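Local coordinates for sperm-specific class P protein 19 (Caenorhabditis elegans, PDB 1ROW) that adopts the immunoglobulin-like fold of the major sperm protein family and probably has a structural role in nematode sperm, at residues H21-I35 / P47-V60. Residues are numbered along the deposited sequence; the frame is centred on the assembly and turned at random.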
# COMPACT_ATOMS: atom_id res chain seq x y z
N HIS A 21 1.58 -4.14 6.87
CA HIS A 21 2.77 -3.39 6.54
C HIS A 21 2.58 -1.94 6.96
O HIS A 21 1.55 -1.32 6.68
CB HIS A 21 3.03 -3.51 5.04
CG HIS A 21 3.20 -4.93 4.59
ND1 HIS A 21 4.43 -5.50 4.35
CD2 HIS A 21 2.29 -5.93 4.45
CE1 HIS A 21 4.28 -6.78 4.08
NE2 HIS A 21 2.99 -7.07 4.13
N LYS A 22 3.58 -1.39 7.65
CA LYS A 22 3.52 -0.01 8.12
C LYS A 22 4.22 0.94 7.16
O LYS A 22 5.45 0.89 7.02
CB LYS A 22 4.17 0.12 9.50
CG LYS A 22 3.60 -0.79 10.58
CD LYS A 22 4.39 -0.66 11.88
CE LYS A 22 3.94 -1.68 12.93
NZ LYS A 22 4.75 -1.60 14.19
N LEU A 23 3.45 1.81 6.51
CA LEU A 23 4.04 2.79 5.61
C LEU A 23 4.63 3.88 6.50
O LEU A 23 3.95 4.42 7.37
CB LEU A 23 2.98 3.39 4.68
CG LEU A 23 2.34 2.44 3.66
CD1 LEU A 23 1.42 3.22 2.73
CD2 LEU A 23 3.43 1.74 2.86
N VAL A 24 5.91 4.18 6.29
CA VAL A 24 6.56 5.20 7.10
C VAL A 24 7.03 6.38 6.28
O VAL A 24 7.74 6.21 5.28
CB VAL A 24 7.78 4.61 7.85
CG1 VAL A 24 8.46 5.70 8.67
CG2 VAL A 24 7.33 3.46 8.74
N ASN A 25 6.63 7.57 6.70
CA ASN A 25 7.01 8.79 6.02
C ASN A 25 8.02 9.55 6.87
O ASN A 25 7.66 10.16 7.88
CB ASN A 25 5.79 9.67 5.75
CG ASN A 25 6.15 11.01 5.12
OD1 ASN A 25 7.30 11.24 4.74
ND2 ASN A 25 5.16 11.90 5.00
N GLY A 26 9.28 9.51 6.46
CA GLY A 26 10.33 10.20 7.19
C GLY A 26 10.60 11.58 6.64
O GLY A 26 11.53 12.26 7.09
N GLY A 27 9.79 11.99 5.66
CA GLY A 27 9.95 13.30 5.04
C GLY A 27 9.35 14.41 5.87
O GLY A 27 8.79 14.15 6.93
N ALA A 28 9.43 15.64 5.38
CA ALA A 28 8.92 16.80 6.10
C ALA A 28 7.58 17.33 5.61
O ALA A 28 7.17 18.44 5.97
CB ALA A 28 9.95 17.92 6.07
N GLU A 29 6.89 16.54 4.79
CA GLU A 29 5.57 16.94 4.28
C GLU A 29 4.65 15.73 4.28
O GLU A 29 5.10 14.59 4.20
CB GLU A 29 5.68 17.53 2.86
CG GLU A 29 6.09 16.55 1.77
CD GLU A 29 6.11 17.20 0.38
OE1 GLU A 29 5.13 17.89 0.03
OE2 GLU A 29 7.09 17.00 -0.37
N LYS A 30 3.35 15.97 4.38
CA LYS A 30 2.37 14.89 4.37
C LYS A 30 2.37 14.27 2.99
O LYS A 30 2.57 14.95 1.99
CB LYS A 30 0.98 15.44 4.69
CG LYS A 30 -0.13 14.40 4.76
CD LYS A 30 -1.50 15.05 5.01
CE LYS A 30 -1.50 15.85 6.31
NZ LYS A 30 -2.76 16.64 6.49
N ILE A 31 2.16 12.96 2.92
CA ILE A 31 2.10 12.29 1.63
C ILE A 31 0.74 11.65 1.44
O ILE A 31 0.08 11.25 2.40
CB ILE A 31 3.19 11.20 1.50
CG1 ILE A 31 3.02 10.16 2.60
CG2 ILE A 31 4.58 11.84 1.55
CD1 ILE A 31 4.11 9.11 2.64
N VAL A 32 0.31 11.58 0.18
CA VAL A 32 -0.95 10.96 -0.18
C VAL A 32 -0.52 9.72 -0.97
O VAL A 32 0.48 9.76 -1.69
CB VAL A 32 -1.81 11.89 -1.09
CG1 VAL A 32 -1.10 12.13 -2.41
CG2 VAL A 32 -3.18 11.28 -1.32
N PHE A 33 -1.25 8.61 -0.83
CA PHE A 33 -0.89 7.40 -1.55
C PHE A 33 -2.12 6.65 -2.07
O PHE A 33 -3.23 6.83 -1.56
CB PHE A 33 -0.08 6.46 -0.64
CG PHE A 33 -0.87 5.87 0.49
CD1 PHE A 33 -1.71 4.77 0.28
CD2 PHE A 33 -0.79 6.40 1.78
CE1 PHE A 33 -2.45 4.22 1.32
CE2 PHE A 33 -1.53 5.85 2.83
CZ PHE A 33 -2.36 4.76 2.60
N LYS A 34 -1.90 5.83 -3.10
CA LYS A 34 -2.94 5.01 -3.71
C LYS A 34 -2.30 3.65 -3.99
O LYS A 34 -1.22 3.58 -4.57
CB LYS A 34 -3.44 5.61 -5.02
CG LYS A 34 -4.49 4.73 -5.69
CD LYS A 34 -4.91 5.25 -7.06
CE LYS A 34 -6.12 4.48 -7.57
NZ LYS A 34 -5.91 2.99 -7.54
N ILE A 35 -2.98 2.58 -3.62
CA ILE A 35 -2.41 1.25 -3.81
C ILE A 35 -3.12 0.39 -4.85
O ILE A 35 -4.33 0.30 -4.86
CB ILE A 35 -2.38 0.49 -2.48
CG1 ILE A 35 -1.68 1.34 -1.42
CG2 ILE A 35 -1.66 -0.84 -2.66
CD1 ILE A 35 -1.53 0.68 -0.07
N PRO A 47 -6.05 0.11 3.72
CA PRO A 47 -6.88 0.83 2.74
C PRO A 47 -6.20 0.96 1.38
O PRO A 47 -5.01 0.69 1.24
CB PRO A 47 -7.08 2.18 3.41
CG PRO A 47 -5.71 2.42 4.00
CD PRO A 47 -5.37 1.07 4.62
N VAL A 48 -6.96 1.39 0.37
CA VAL A 48 -6.41 1.57 -0.96
C VAL A 48 -5.92 3.01 -1.12
O VAL A 48 -4.98 3.29 -1.87
CB VAL A 48 -7.47 1.25 -2.06
CG1 VAL A 48 -8.72 2.06 -1.82
CG2 VAL A 48 -6.90 1.55 -3.44
N PHE A 49 -6.56 3.93 -0.40
CA PHE A 49 -6.17 5.35 -0.42
C PHE A 49 -5.88 5.81 0.99
O PHE A 49 -6.44 5.27 1.95
CB PHE A 49 -7.30 6.24 -0.96
CG PHE A 49 -7.55 6.09 -2.43
CD1 PHE A 49 -8.44 5.14 -2.91
CD2 PHE A 49 -6.92 6.93 -3.34
CE1 PHE A 49 -8.70 5.03 -4.28
CE2 PHE A 49 -7.17 6.83 -4.71
CZ PHE A 49 -8.06 5.88 -5.18
N GLY A 50 -5.01 6.81 1.13
CA GLY A 50 -4.71 7.30 2.46
C GLY A 50 -3.63 8.36 2.52
O GLY A 50 -3.09 8.77 1.49
N PHE A 51 -3.33 8.80 3.73
CA PHE A 51 -2.31 9.81 3.98
C PHE A 51 -1.28 9.25 4.95
O PHE A 51 -1.56 8.30 5.68
CB PHE A 51 -2.92 11.04 4.67
CG PHE A 51 -3.94 11.78 3.84
CD1 PHE A 51 -3.55 12.47 2.69
CD2 PHE A 51 -5.27 11.82 4.23
CE1 PHE A 51 -4.48 13.20 1.96
CE2 PHE A 51 -6.21 12.55 3.50
CZ PHE A 51 -5.82 13.25 2.36
N VAL A 52 -0.08 9.82 4.94
CA VAL A 52 0.95 9.44 5.89
C VAL A 52 1.57 10.77 6.30
O VAL A 52 2.17 11.46 5.49
CB VAL A 52 2.04 8.53 5.28
CG1 VAL A 52 2.89 7.95 6.41
CG2 VAL A 52 1.42 7.40 4.47
N ASP A 53 1.40 11.13 7.57
CA ASP A 53 1.92 12.39 8.08
C ASP A 53 3.44 12.42 8.18
O ASP A 53 4.09 11.38 8.20
CB ASP A 53 1.33 12.67 9.47
CG ASP A 53 -0.18 12.77 9.45
OD1 ASP A 53 -0.71 13.48 8.58
OD2 ASP A 53 -0.82 12.15 10.32
N PRO A 54 4.03 13.62 8.23
CA PRO A 54 5.49 13.74 8.34
C PRO A 54 5.90 12.99 9.61
O PRO A 54 5.29 13.18 10.66
CB PRO A 54 5.71 15.24 8.47
CG PRO A 54 4.56 15.82 7.71
CD PRO A 54 3.40 14.95 8.13
N SER A 55 6.92 12.14 9.50
CA SER A 55 7.40 11.33 10.62
C SER A 55 6.26 10.48 11.22
O SER A 55 6.30 10.07 12.38
CB SER A 55 8.02 12.20 11.72
OG SER A 55 7.05 12.95 12.41
N GLY A 56 5.25 10.23 10.40
CA GLY A 56 4.12 9.44 10.85
C GLY A 56 4.05 8.13 10.10
O GLY A 56 4.86 7.87 9.21
N SER A 57 3.06 7.30 10.43
CA SER A 57 2.91 6.01 9.78
C SER A 57 1.46 5.65 9.50
O SER A 57 0.55 6.16 10.14
CB SER A 57 3.57 4.92 10.63
OG SER A 57 3.04 4.95 11.95
N LYS A 58 1.27 4.75 8.55
CA LYS A 58 -0.06 4.29 8.19
C LYS A 58 -0.02 2.79 7.95
O LYS A 58 0.78 2.30 7.16
CB LYS A 58 -0.54 4.98 6.91
CG LYS A 58 -1.89 4.50 6.39
CD LYS A 58 -3.04 4.94 7.28
CE LYS A 58 -4.38 4.62 6.63
NZ LYS A 58 -5.55 5.09 7.44
N ASP A 59 -0.88 2.05 8.65
CA ASP A 59 -0.94 0.61 8.49
C ASP A 59 -1.75 0.22 7.28
O ASP A 59 -2.83 0.76 7.05
CB ASP A 59 -1.55 -0.05 9.73
CG ASP A 59 -0.53 -0.28 10.82
OD1 ASP A 59 0.65 0.05 10.60
OD2 ASP A 59 -0.91 -0.80 11.88
N VAL A 60 -1.23 -0.72 6.51
CA VAL A 60 -1.90 -1.23 5.33
C VAL A 60 -2.00 -2.74 5.49
O VAL A 60 -0.98 -3.44 5.59
CB VAL A 60 -1.10 -0.87 4.05
CG1 VAL A 60 0.32 -1.39 4.14
CG2 VAL A 60 -1.79 -1.44 2.83
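Strand 21-25 runs antiparallel to 56-60 (155° between their directions) and strand 31-35 antiparallel to 49-52 (152°), and the connection between 21-25 and 31-35 passes round the type II turn from Asp-53 to Gly-56. Antiparallel hydrogen-bonded pairs are His-21 with Val-60 and Leu-23 with Lys-58 in the first strand pair, Ile-31 with Val-52 and Phe-33 with Gly-50 in the second. The Phe-33 ring turns across the strand onto Gly-50, because its CG sits between the backbone N and carbonyl carbon (chi1 69°). Gly-50 CA then makes a CH-pi contact 3.8 Å from the Phe-33 ring centroid; a CB there would strike the ring. Leu-23 CD1 covers the opposite face over its centre, and the aliphatic CG of Lys-58 meets the ring edge. The methyls of branched Val-52 diverge, CG2 lying 3.6 Å from Phe-33 CD2 and CG1 3.4 Å from Asn-25 CB, while its CB presses against Ile-31 CG1 (3.3 Å). On the sheet's other face, Lys-34 lays its methylene chain alongside Phe-49, CE 3.4 Å from CZ of that ring. At the loop, the Asn-25 amide suits its buried place by donating and accepting: ND2 bonds Val-52 O (3.1 Å) and Glu-29 O (2.8 Å), both in the amide plane, while OD1 accepts from Gly-27 N in an Asx turn. ND2 stands above the Val-52 carbonyl plane, Ile-31 N on its opposite face. With an alanine replacing Asn-25, Gly-27 N and Glu-29 O would probably lose these partners, and Val-52 O one of its two donors. One buried carboxamide thus ties the connection after 21-25 to Val-52, while Phe-33, Leu-23 and Val-52 pack the apolar face between both strand pairs of this immunoglobulin-like MSP fold.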